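Local coordinates for protein fructose-bisphosphate aldolase (Plasmodium falciparum, PDB 4TR9) that belongs to the class I aldolases, enzymes built on a TIM barrel, and in this crystal binds N'-[(E)-(2,4-dichlorophenyl)methylidene]-3,4-dihydroxybenzohydrazide in a pocket, at residues L37-E41 / R66-F70; I46-F50 / R62-R66; T213-S218 / T263-V268; N239-A243 / V256-T260. All blocks are in the same frame, centred on the assembly; numbering follows the deposited sequence.

Contact 1 (L37-E41 / R66-F70); sequences LAADE and RDLLF. With 38D (N'-[(E)-(2,4-dichlorophenyl)methylidene]-3,4-dihydroxybenzohydrazide), chain K.
A39 and R66 bring the two backbones nearest each other, 7.6 Å from CA to CA. Strand 37-39 and helix 66-70 run almost antiparallel at 169°, their axes approaching to 11.0 Å. This is the beta-alpha half of a beta-alpha-beta crossover in a TIM barrel: helix 59-70 lies outside strand 35-39 before the chain re-enters the sheet next door at strand 79-84. The F70 ring receives the strand at its edge. L37 CD2 lies in the ring plane, 4.0 Å from F70 CE1, where the leucine branch is carried by a CG anti to the backbone N (chi1 170°). A39 CB meets the same edge 3.9 Å from F70 CZ, and it also packs 4.2 Å from L69 CD1. R66, modelled in two conformers, adds doubtful polar contacts. In the conformer described here NH2 makes a weak hydrogen bond to A39 O, and the carboxylate of E41 lies near it as a charge pair only, its plane turned 50° from the guanidinium. D40 turns away from the helix to the ligand pocket. There K152 NZ forms a salt bridge with its OD2, while O07 of 38D donates a weak hydrogen bond to D40 OD1 at 3.3 Å.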
loop_
_atom_site.group_PDB
_atom_site.type_symbol
_atom_site.label_atom_id
_atom_site.label_comp_id
_atom_site.label_asym_id
_atom_site.label_seq_id
_atom_site.Cartn_x
_atom_site.Cartn_y
_atom_site.Cartn_z
ATOM N N LEU A 37 29.063 -17.978 -9.910
ATOM C CA LEU A 37 29.138 -18.139 -11.357
ATOM C C LEU A 37 27.753 -18.380 -11.952
ATOM O O LEU A 37 27.100 -19.376 -11.641
ATOM C CB LEU A 37 30.073 -19.294 -11.724
ATOM C CG LEU A 37 30.061 -19.740 -13.189
ATOM C CD1 LEU A 37 30.543 -18.626 -14.110
ATOM C CD2 LEU A 37 30.895 -20.999 -13.379
ATOM N N ALA A 38 27.313 -17.464 -12.807
ATOM C CA ALA A 38 26.003 -17.578 -13.437
ATOM C C ALA A 38 26.086 -18.349 -14.750
ATOM O O ALA A 38 26.314 -17.766 -15.809
ATOM C CB ALA A 38 25.405 -16.198 -13.670
ATOM N N ALA A 39 25.898 -19.662 -14.673
ATOM C CA ALA A 39 25.937 -20.510 -15.859
ATOM C C ALA A 39 24.591 -21.187 -16.091
ATOM O O ALA A 39 24.530 -22.369 -16.430
ATOM C CB ALA A 39 27.040 -21.550 -15.730
ATOM N N ASP A 40 23.515 -20.429 -15.906
ATOM C CA ASP A 40 22.167 -20.964 -16.052
ATOM C C ASP A 40 21.467 -20.419 -17.293
ATOM O O ASP A 40 20.293 -20.052 -17.242
ATOM C CB ASP A 40 21.334 -20.655 -14.806
ATOM C CG ASP A 40 21.403 -19.195 -14.409
ATOM O OD1 ASP A 40 22.454 -18.563 -14.641
ATOM O OD2 ASP A 40 20.405 -18.679 -13.863
ATOM N N GLU A 41 22.191 -20.374 -18.406
ATOM C CA GLU A 41 21.624 -19.913 -19.667
ATOM C C GLU A 41 20.651 -20.944 -20.229
ATOM O O GLU A 41 20.925 -22.143 -20.203
ATOM C CB GLU A 41 22.726 -19.626 -20.690
ATOM C CG GLU A 41 23.707 -18.536 -20.282
ATOM C CD GLU A 41 24.796 -19.041 -19.352
ATOM O OE1 GLU A 41 24.918 -20.272 -19.188
ATOM O OE2 GLU A 41 25.528 -18.202 -18.785
ATOM N N ARG A 66 29.723 -26.752 -20.111
ATOM C CA ARG A 66 29.499 -26.639 -18.674
ATOM C C ARG A 66 30.453 -27.547 -17.906
ATOM O O ARG A 66 30.761 -27.299 -16.742
ATOM C CB ARG A 66 28.047 -26.973 -18.326
ATOM C CG ARG A 66 27.192 -25.753 -18.009
ATOM C CD ARG A 66 27.109 -24.800 -19.192
ATOM N NE ARG A 66 26.094 -25.208 -20.158
ATOM C CZ ARG A 66 24.857 -24.725 -20.191
ATOM N NH1 ARG A 66 23.998 -25.153 -21.106
ATOM N NH2 ARG A 66 24.477 -23.809 -19.308
ATOM N N ASP A 67 30.919 -28.601 -18.568
ATOM C CA ASP A 67 31.910 -29.495 -17.979
ATOM C C ASP A 67 33.252 -28.780 -17.886
ATOM O O ASP A 67 34.013 -28.979 -16.939
ATOM C CB ASP A 67 32.048 -30.778 -18.801
ATOM C CG ASP A 67 33.261 -31.598 -18.404
ATOM O OD1 ASP A 67 33.163 -32.370 -17.427
ATOM O OD2 ASP A 67 34.310 -31.474 -19.071
ATOM N N LEU A 68 33.531 -27.945 -18.882
ATOM C CA LEU A 68 34.758 -27.162 -18.917
ATOM C C LEU A 68 34.789 -26.164 -17.768
ATOM O O LEU A 68 35.832 -25.935 -17.156
ATOM C CB LEU A 68 34.886 -26.437 -20.262
ATOM C CG LEU A 68 36.113 -25.561 -20.531
ATOM C CD1 LEU A 68 36.473 -25.630 -22.001
ATOM C CD2 LEU A 68 35.868 -24.115 -20.126
ATOM N N LEU A 69 33.635 -25.573 -17.481
ATOM C CA LEU A 69 33.523 -24.581 -16.420
ATOM C C LEU A 69 33.634 -25.219 -15.041
ATOM O O LEU A 69 34.459 -24.815 -14.223
ATOM C CB LEU A 69 32.199 -23.821 -16.534
ATOM C CG LEU A 69 31.958 -23.017 -17.814
ATOM C CD1 LEU A 69 30.568 -22.401 -17.801
ATOM C CD2 LEU A 69 33.020 -21.942 -17.983
ATOM N N PHE A 70 32.802 -26.225 -14.791
ATOM C CA PHE A 70 32.690 -26.810 -13.460
ATOM C C PHE A 70 33.827 -27.783 -13.170
ATOM O O PHE A 70 34.108 -28.095 -12.013
ATOM C CB PHE A 70 31.340 -27.517 -13.303
ATOM C CG PHE A 70 30.160 -26.663 -13.681
ATOM C CD1 PHE A 70 30.201 -25.286 -13.525
ATOM C CD2 PHE A 70 29.011 -27.238 -14.198
ATOM C CE1 PHE A 70 29.123 -24.501 -13.878
ATOM C CE2 PHE A 70 27.928 -26.457 -14.551
ATOM C CZ PHE A 70 27.986 -25.087 -14.393
HETATM N N12 38D K . 17.724 -14.169 -21.307
HETATM C C13 38D K . 18.320 -13.036 -21.958
HETATM C C15 38D K . 16.841 -13.540 -23.902
HETATM C C17 38D K . 16.070 -11.841 -25.404
HETATM C C20 38D K . 17.488 -11.239 -23.569
HETATM C C01 38D K . 19.746 -14.201 -17.492
HETATM C C02 38D K . 20.451 -14.165 -16.289
HETATM O O03 38D K . 20.748 -12.941 -15.651
HETATM C C04 38D K . 20.871 -15.353 -15.708
HETATM C C05 38D K . 20.590 -16.563 -16.316
HETATM C C06 38D K . 19.890 -16.601 -17.509
HETATM O O07 38D K . 21.589 -15.344 -14.490
HETATM C C08 38D K . 19.465 -15.424 -18.088
HETATM C C09 38D K . 18.703 -15.507 -19.414
HETATM O O10 38D K . 18.395 -16.600 -19.876
HETATM N N11 38D K . 18.387 -14.275 -20.083
HETATM C C14 38D K . 17.524 -12.582 -23.177
HETATM C C16 38D K . 16.108 -13.171 -25.019
HETATM CL CL1 38D K . 15.141 -11.406 -26.810
HETATM C C19 38D K . 16.752 -10.872 -24.688
HETATM CL CL2 38D K . 18.340 -10.004 -22.681
#

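Contact 2 (I46-F50 / R62-R66); sequences IKKRF and RASYR
I46 and F50, one helical turn apart, carry the apolar side of this contact, meeting R62, Y65 and R66 of a helix whose axis crosses theirs at 82°. F50 pushes the end of its ring between the partners: CZ approaches Y65 CB at 4.0 Å with that carbon at the ring edge, and CE2 lies 3.8 Å from R62 CG. The phenyl and the arginine side chain cross at about a right angle. I46 sends its branches to different targets, CG2 packing 3.7 Å from R62 CD and CD1 4.3 Å from Y65 CE2. Among contacts with flat groups, the backbone oxygen I46 O sits over one face of the F50 ring, toward its rim. I46 CG1 likewise lies over one face of the R66 guanidinium, though R66 has a second conformer and this placement is doubtful. The polar ends find partners beyond: R62 NE forms a salt bridge with E87 OE2, R62 NH2 bonds N57 OD1, and Y65 OH bonds Q313 NE2. In the barrel, helix 43-52 follows strand 35-39 and lies across helix 59-70, while helix 310-320 packs against both through L317 on F50 and Y65.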
loop_
_atom_site.group_PDB
_atom_site.type_symbol
_atom_site.label_atom_id
_atom_site.label_comp_id
_atom_site.label_asym_id
_atom_site.label_seq_id
_atom_site.Cartn_x
_atom_site.Cartn_y
_atom_site.Cartn_z
ATOM N N ILE A 46 21.897 -19.902 -24.551
ATOM C CA ILE A 46 23.219 -20.479 -24.756
ATOM C C ILE A 46 23.484 -20.687 -26.247
ATOM O O ILE A 46 24.630 -20.838 -26.670
ATOM C CB ILE A 46 23.372 -21.822 -24.002
ATOM C CG1 ILE A 46 24.848 -22.194 -23.846
ATOM C CG2 ILE A 46 22.598 -22.928 -24.704
ATOM C CD1 ILE A 46 25.647 -21.190 -23.046
ATOM N N LYS A 47 22.415 -20.681 -27.038
ATOM C CA LYS A 47 22.528 -20.833 -28.484
ATOM C C LYS A 47 23.252 -19.645 -29.102
ATOM O O LYS A 47 24.158 -19.813 -29.917
ATOM C CB LYS A 47 21.147 -20.987 -29.122
ATOM C CG LYS A 47 21.180 -21.024 -30.640
ATOM C CD LYS A 47 19.782 -21.038 -31.229
ATOM C CE LYS A 47 19.833 -21.030 -32.747
ATOM N NZ LYS A 47 20.529 -22.231 -33.286
ATOM N N LYS A 48 22.848 -18.443 -28.702
ATOM C CA LYS A 48 23.434 -17.217 -29.229
ATOM C C LYS A 48 24.903 -17.082 -28.837
ATOM O O LYS A 48 25.646 -16.306 -29.436
ATOM C CB LYS A 48 22.645 -15.999 -28.746
ATOM C CG LYS A 48 21.179 -16.017 -29.148
ATOM C CD LYS A 48 20.460 -14.759 -28.688
ATOM C CE LYS A 48 18.991 -14.795 -29.076
ATOM N NZ LYS A 48 18.810 -14.946 -30.547
ATOM N N ARG A 49 25.314 -17.839 -27.824
ATOM C CA ARG A 49 26.711 -17.868 -27.408
ATOM C C ARG A 49 27.522 -18.777 -28.323
ATOM O O ARG A 49 28.613 -18.415 -28.762
ATOM C CB ARG A 49 26.832 -18.333 -25.956
ATOM C CG ARG A 49 26.045 -17.482 -24.979
ATOM C CD ARG A 49 26.510 -16.039 -25.018
ATOM N NE ARG A 49 25.471 -15.124 -24.557
ATOM C CZ ARG A 49 24.668 -14.439 -25.365
ATOM N NH1 ARG A 49 23.748 -13.630 -24.859
ATOM N NH2 ARG A 49 24.789 -14.560 -26.680
ATOM N N PHE A 50 26.982 -19.957 -28.611
ATOM C CA PHE A 50 27.653 -20.911 -29.484
ATOM C C PHE A 50 27.728 -20.396 -30.919
ATOM O O PHE A 50 28.645 -20.742 -31.664
ATOM C CB PHE A 50 26.943 -22.267 -29.447
ATOM C CG PHE A 50 27.183 -23.045 -28.182
ATOM C CD1 PHE A 50 28.161 -22.653 -27.284
ATOM C CD2 PHE A 50 26.434 -24.176 -27.899
ATOM C CE1 PHE A 50 28.385 -23.370 -26.121
ATOM C CE2 PHE A 50 26.654 -24.899 -26.739
ATOM C CZ PHE A 50 27.631 -24.494 -25.850
ATOM N N ARG A 62 26.592 -28.408 -25.031
ATOM C CA ARG A 62 26.166 -27.753 -23.801
ATOM C C ARG A 62 26.747 -28.475 -22.592
ATOM O O ARG A 62 27.208 -27.845 -21.642
ATOM C CB ARG A 62 24.639 -27.705 -23.705
ATOM C CG ARG A 62 23.979 -26.811 -24.742
ATOM C CD ARG A 62 22.513 -26.577 -24.413
ATOM N NE ARG A 62 21.746 -27.818 -24.399
ATOM C CZ ARG A 62 21.098 -28.306 -25.451
ATOM N NH1 ARG A 62 20.424 -29.442 -25.349
ATOM N NH2 ARG A 62 21.124 -27.657 -26.607
ATOM N N ALA A 63 26.728 -29.802 -22.642
ATOM C CA ALA A 63 27.318 -30.612 -21.585
ATOM C C ALA A 63 28.828 -30.408 -21.536
ATOM O O ALA A 63 29.404 -30.240 -20.462
ATOM C CB ALA A 63 26.986 -32.081 -21.792
ATOM N N SER A 64 29.460 -30.412 -22.706
ATOM C CA SER A 64 30.907 -30.246 -22.804
ATOM C C SER A 64 31.358 -28.887 -22.277
ATOM O O SER A 64 32.377 -28.785 -21.592
ATOM C CB SER A 64 31.368 -30.418 -24.253
ATOM O OG SER A 64 31.023 -31.698 -24.752
ATOM N N TYR A 65 30.595 -27.848 -22.594
ATOM C CA TYR A 65 30.957 -26.496 -22.186
ATOM C C TYR A 65 30.838 -26.307 -20.679
ATOM O O TYR A 65 31.739 -25.760 -20.044
ATOM C CB TYR A 65 30.091 -25.461 -22.904
ATOM C CG TYR A 65 30.307 -24.060 -22.385
ATOM C CD1 TYR A 65 31.561 -23.471 -22.436
ATOM C CD2 TYR A 65 29.260 -23.332 -21.837
ATOM C CE1 TYR A 65 31.770 -22.194 -21.959
ATOM C CE2 TYR A 65 29.458 -22.052 -21.359
ATOM C CZ TYR A 65 30.715 -21.489 -21.424
ATOM O OH TYR A 65 30.923 -20.216 -20.952
ATOM N N ARG A 66 29.723 -26.752 -20.111
ATOM C CA ARG A 66 29.499 -26.639 -18.674
ATOM C C ARG A 66 30.453 -27.547 -17.906
ATOM O O ARG A 66 30.761 -27.299 -16.742
ATOM C CB ARG A 66 28.047 -26.973 -18.326
ATOM C CG ARG A 66 27.192 -25.753 -18.009
ATOM C CD ARG A 66 27.109 -24.800 -19.192
ATOM N NE ARG A 66 26.094 -25.208 -20.158
ATOM C CZ ARG A 66 24.857 -24.725 -20.191
ATOM N NH1 ARG A 66 23.998 -25.153 -21.106
ATOM N NH2 ARG A 66 24.477 -23.809 -19.308
#

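Contact 3 (T213-S218 / T263-V268)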
loop_
_atom_site.group_PDB
_atom_site.type_symbol
_atom_site.label_atom_id
_atom_site.label_comp_id
_atom_site.label_asym_id
_atom_site.label_seq_id
_atom_site.Cartn_x
_atom_site.Cartn_y
_atom_site.Cartn_z
ATOM N N THR A 213 16.438 2.919 -8.887
ATOM C CA THR A 213 16.885 1.727 -8.175
ATOM C C THR A 213 16.500 1.796 -6.702
ATOM O O THR A 213 16.073 0.803 -6.115
ATOM C CB THR A 213 18.407 1.533 -8.296
ATOM O OG1 THR A 213 18.776 1.490 -9.681
ATOM C CG2 THR A 213 18.838 0.240 -7.623
ATOM N N GLN A 214 16.644 2.978 -6.113
ATOM C CA GLN A 214 16.274 3.191 -4.719
ATOM C C GLN A 214 14.776 2.981 -4.512
ATOM O O GLN A 214 14.351 2.418 -3.503
ATOM C CB GLN A 214 16.683 4.595 -4.268
ATOM C CG GLN A 214 16.275 4.939 -2.846
ATOM C CD GLN A 214 16.764 6.307 -2.416
ATOM O OE1 GLN A 214 17.670 6.876 -3.026
ATOM N NE2 GLN A 214 16.164 6.844 -1.360
ATOM N N LYS A 215 13.981 3.430 -5.478
ATOM C CA LYS A 215 12.530 3.294 -5.405
ATOM C C LYS A 215 12.101 1.838 -5.567
ATOM O O LYS A 215 11.217 1.360 -4.856
ATOM C CB LYS A 215 11.858 4.160 -6.473
ATOM C CG LYS A 215 10.339 4.095 -6.464
ATOM C CD LYS A 215 9.749 4.871 -7.629
ATOM C CE LYS A 215 8.230 4.837 -7.610
ATOM N NZ LYS A 215 7.670 5.496 -6.396
ATOM N N VAL A 216 12.733 1.142 -6.506
ATOM C CA VAL A 216 12.415 -0.258 -6.764
ATOM C C VAL A 216 12.795 -1.141 -5.579
ATOM O O VAL A 216 11.988 -1.949 -5.118
ATOM C CB VAL A 216 13.125 -0.773 -8.032
ATOM C CG1 VAL A 216 12.939 -2.277 -8.175
ATOM C CG2 VAL A 216 12.600 -0.051 -9.264
ATOM N N LEU A 217 14.019 -0.975 -5.082
ATOM C CA LEU A 217 14.507 -1.770 -3.959
ATOM C C LEU A 217 13.655 -1.573 -2.707
ATOM O O LEU A 217 13.470 -2.504 -1.923
ATOM C CB LEU A 217 15.968 -1.433 -3.656
ATOM C CG LEU A 217 16.996 -1.952 -4.666
ATOM C CD1 LEU A 217 18.412 -1.674 -4.186
ATOM C CD2 LEU A 217 16.794 -3.438 -4.926
ATOM N N SER A 218 13.140 -0.362 -2.522
ATOM C CA SER A 218 12.271 -0.067 -1.390
ATOM C C SER A 218 10.987 -0.886 -1.464
ATOM O O SER A 218 10.494 -1.383 -0.453
ATOM C CB SER A 218 11.942 1.426 -1.337
ATOM O OG SER A 218 11.035 1.711 -0.288
ATOM N N THR A 263 22.952 3.912 -2.769
ATOM C CA THR A 263 21.646 3.335 -3.067
ATOM C C THR A 263 21.355 2.125 -2.182
ATOM O O THR A 263 20.236 1.954 -1.696
ATOM C CB THR A 263 21.544 2.914 -4.546
ATOM O OG1 THR A 263 21.860 4.032 -5.385
ATOM C CG2 THR A 263 20.140 2.421 -4.869
ATOM N N LEU A 264 22.370 1.294 -1.971
ATOM C CA LEU A 264 22.216 0.088 -1.166
ATOM C C LEU A 264 22.066 0.411 0.316
ATOM O O LEU A 264 21.246 -0.192 1.010
ATOM C CB LEU A 264 23.406 -0.850 -1.377
ATOM C CG LEU A 264 23.544 -1.456 -2.775
ATOM C CD1 LEU A 264 24.760 -2.367 -2.847
ATOM C CD2 LEU A 264 22.279 -2.208 -3.163
ATOM N N ARG A 265 22.857 1.364 0.799
ATOM C CA ARG A 265 22.815 1.751 2.205
ATOM C C ARG A 265 21.474 2.373 2.578
ATOM O O ARG A 265 21.042 2.291 3.727
ATOM C CB ARG A 265 23.951 2.723 2.530
ATOM C CG ARG A 265 25.332 2.086 2.527
ATOM C CD ARG A 265 26.404 3.087 2.920
ATOM N NE ARG A 265 26.173 3.640 4.250
ATOM C CZ ARG A 265 26.604 3.082 5.376
ATOM N NH1 ARG A 265 26.349 3.656 6.544
ATOM N NH2 ARG A 265 27.290 1.946 5.337
ATOM N N ARG A 266 20.815 2.988 1.602
ATOM C CA ARG A 266 19.532 3.640 1.840
ATOM C C ARG A 266 18.357 2.665 1.810
ATOM O O ARG A 266 17.261 3.001 2.258
ATOM C CB ARG A 266 19.295 4.745 0.807
ATOM C CG ARG A 266 20.120 6.005 1.015
ATOM C CD ARG A 266 19.837 7.016 -0.088
ATOM N NE ARG A 266 20.561 8.270 0.101
ATOM C CZ ARG A 266 20.525 9.286 -0.755
ATOM N NH1 ARG A 266 21.214 10.390 -0.505
ATOM N NH2 ARG A 266 19.803 9.197 -1.863
ATOM N N THR A 267 18.578 1.464 1.287
ATOM C CA THR A 267 17.466 0.551 1.031
ATOM C C THR A 267 17.629 -0.850 1.625
ATOM O O THR A 267 16.641 -1.478 2.007
ATOM C CB THR A 267 17.225 0.400 -0.486
ATOM O OG1 THR A 267 18.436 -0.023 -1.124
ATOM C CG2 THR A 267 16.777 1.720 -1.093
ATOM N N VAL A 268 18.863 -1.340 1.700
ATOM C CA VAL A 268 19.102 -2.734 2.074
ATOM C C VAL A 268 19.478 -2.922 3.544
ATOM O O VAL A 268 20.555 -2.508 3.969
ATOM C CB VAL A 268 20.219 -3.359 1.211
ATOM C CG1 VAL A 268 20.433 -4.811 1.599
ATOM C CG2 VAL A 268 19.881 -3.241 -0.267
HETATM O O HOH W 1 20.221 6.523 -4.014
#
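Q214 OE1 is gripped by two donors. A water gives it a proton at 2.8 Å from the water oxygen, and R266 NH2 adds a weak but fairly straight bond, 3.4 Å long with an N-H...O angle of 161°, from the edge of the guanidinium and in its plane. The same water also donates to T263 OG1, which is hydrogen-bonded to L259 O one turn back in its own helix as well. The glutamine gets there fully stretched, its CG anti to the backbone N (chi1 177°) and the rest of the chain extended. R266 is held mainly from outside, since its NE forms a salt bridge with E232 of the second subunit. Besides these polar contacts the threonine methyls pack across: T263 CG2 lies 3.7 Å from T213 CG2, and T267 CG2 lies 3.7 Å from the Q214 CG methylene. T267 OG1 donates back along its own helix to T263 O at 2.7 Å, while L217 CD1 packs 3.5 Å from that OG1. L217 CD1 also packs on L264 CD2, at 4.0 Å. The axes of segments 213-218 and 263-267 come within 9.4 Å and run in the same general direction, crossing at -32°. Such side-by-side helices, one following strand 191-198 and the next following strand 235-236, are adjoining members of the outer layer of a TIM barrel.

Contact 4 (N239-A243 / V256-T260); sequences NMVTA and VGFLT
V241 directs its CB toward the helix. That carbon sits 3.4 Å from T260 OG1 and also close to the backbone oxygen of L259. From there CG1, anti to the backbone N (chi1 179°), reaches L259 CB at 3.8 Å, the two side chains crossing at about a right angle. The other methyl, CG2, presses on the helix backbone itself, 3.5 Å from L259 O and near T260 CA, and A210 of helix 206-226 also touches this valine. Its main chain is fastened as well: V241 N donates to T260 OG1 over 3.0 Å, bent to 133°. That hydroxyl in turn donates a hydrogen bond to V256 O, 2.6 Å from OG1 and one turn back, so T260 accepts from the loop while donating into its helix. In TIM-barrel terms the loop 239-243 comes after strand 235-236 and leans on helix 253-267, the helix that follows that strand in the chain. One residue further along the loop, T242 and V256 lie side by side and point the same way, T242 CG2 meeting V256 CG1 at 3.6 Å. M240 touches the helix with the base of its side chain, CB 4.4 Å from V256 CG1. Beyond that its long unbranched chain, extended past CG, heads away to pack on L291 and I294 of helix 284-295 and on F277 of strand 274-277.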
loop_
_atom_site.group_PDB
_atom_site.type_symbol
_atom_site.label_atom_id
_atom_site.label_comp_id
_atom_site.label_asym_id
_atom_site.label_seq_id
_atom_site.Cartn_x
_atom_site.Cartn_y
_atom_site.Cartn_z
ATOM N N ASN A 239 21.292 -4.543 -10.264
ATOM C CA ASN A 239 22.242 -3.968 -11.200
ATOM C C ASN A 239 23.047 -2.869 -10.525
ATOM O O ASN A 239 22.567 -2.229 -9.590
ATOM C CB ASN A 239 21.522 -3.410 -12.426
ATOM C CG ASN A 239 20.539 -2.311 -12.071
ATOM O OD1 ASN A 239 19.795 -2.420 -11.096
ATOM N ND2 ASN A 239 20.541 -1.240 -12.855
ATOM N N MET A 240 24.272 -2.657 -10.990
ATOM C CA MET A 240 25.078 -1.550 -10.496
ATOM C C MET A 240 24.450 -0.230 -10.925
ATOM O O MET A 240 23.957 -0.105 -12.046
ATOM C CB MET A 240 26.515 -1.646 -11.010
ATOM C CG MET A 240 27.280 -2.856 -10.503
ATOM S SD MET A 240 28.965 -2.905 -11.141
ATOM C CE MET A 240 29.590 -4.380 -10.341
ATOM N N VAL A 241 24.456 0.751 -10.029
ATOM C CA VAL A 241 23.912 2.062 -10.351
ATOM C C VAL A 241 24.831 2.772 -11.338
ATOM O O VAL A 241 25.837 3.369 -10.952
ATOM C CB VAL A 241 23.723 2.929 -9.097
ATOM C CG1 VAL A 241 23.189 4.299 -9.480
ATOM C CG2 VAL A 241 22.779 2.244 -8.121
ATOM N N THR A 242 24.485 2.685 -12.617
ATOM C CA THR A 242 25.285 3.288 -13.674
ATOM C C THR A 242 24.431 4.172 -14.570
ATOM O O THR A 242 23.203 4.111 -14.530
ATOM C CB THR A 242 25.974 2.220 -14.546
ATOM O OG1 THR A 242 24.981 1.458 -15.242
ATOM C CG2 THR A 242 26.817 1.287 -13.692
ATOM N N ALA A 243 25.087 4.992 -15.383
ATOM C CA ALA A 243 24.385 5.798 -16.370
ATOM C C ALA A 243 23.882 4.905 -17.496
ATOM O O ALA A 243 24.278 3.744 -17.601
ATOM C CB ALA A 243 25.291 6.890 -16.914
ATOM N N VAL A 256 30.214 5.359 -10.363
ATOM C CA VAL A 256 29.428 4.133 -10.311
ATOM C C VAL A 256 29.444 3.553 -8.901
ATOM O O VAL A 256 28.404 3.178 -8.363
ATOM C CB VAL A 256 29.955 3.080 -11.309
ATOM C CG1 VAL A 256 29.301 1.730 -11.058
ATOM C CG2 VAL A 256 29.721 3.539 -12.739
ATOM N N GLY A 257 30.632 3.498 -8.305
ATOM C CA GLY A 257 30.797 2.948 -6.972
ATOM C C GLY A 257 30.102 3.749 -5.885
ATOM O O GLY A 257 29.516 3.177 -4.966
ATOM N N PHE A 258 30.166 5.073 -5.986
ATOM C CA PHE A 258 29.558 5.947 -4.986
ATOM C C PHE A 258 28.038 5.825 -4.962
ATOM O O PHE A 258 27.441 5.585 -3.911
ATOM C CB PHE A 258 29.954 7.404 -5.237
ATOM C CG PHE A 258 29.136 8.396 -4.455
ATOM C CD1 PHE A 258 29.361 8.585 -3.101
ATOM C CD2 PHE A 258 28.144 9.141 -5.075
ATOM C CE1 PHE A 258 28.610 9.496 -2.380
ATOM C CE2 PHE A 258 27.390 10.052 -4.359
ATOM C CZ PHE A 258 27.623 10.230 -3.010
ATOM N N LEU A 259 27.418 5.996 -6.124
ATOM C CA LEU A 259 25.964 6.002 -6.222
ATOM C C LEU A 259 25.368 4.606 -6.055
ATOM O O LEU A 259 24.167 4.463 -5.829
ATOM C CB LEU A 259 25.533 6.612 -7.557
ATOM C CG LEU A 259 25.793 8.117 -7.669
ATOM C CD1 LEU A 259 25.820 8.565 -9.116
ATOM C CD2 LEU A 259 24.745 8.900 -6.893
ATOM N N THR A 260 26.207 3.581 -6.161
ATOM C CA THR A 260 25.759 2.212 -5.924
ATOM C C THR A 260 25.725 1.919 -4.428
ATOM O O THR A 260 24.750 1.370 -3.916
ATOM C CB THR A 260 26.662 1.182 -6.628
ATOM O OG1 THR A 260 26.610 1.387 -8.046
ATOM C CG2 THR A 260 26.204 -0.233 -6.313
#

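Overall arrangement
From the N terminus, strand 35-39 opens contact 1, which closes on helix 59-70. Contact 2 begins just after on helix 43-52 and ends on the same helix, and the two share R66 and touch where E41 packs on I46. Together they tie the first strand to its trailing helix and to the short helix between them. Contacts 3 and 4 follow much later, their centres 12 Å apart. Contact 3 joins helices 206-226 and 253-267; nested inside its loop, contact 4 joins the loop after strand 235-236 to helix 253-267, and T263 meets V241 where they touch. Contacts 1 and 3, about 30 Å apart between centres, lie on opposite sides of the chain's centre.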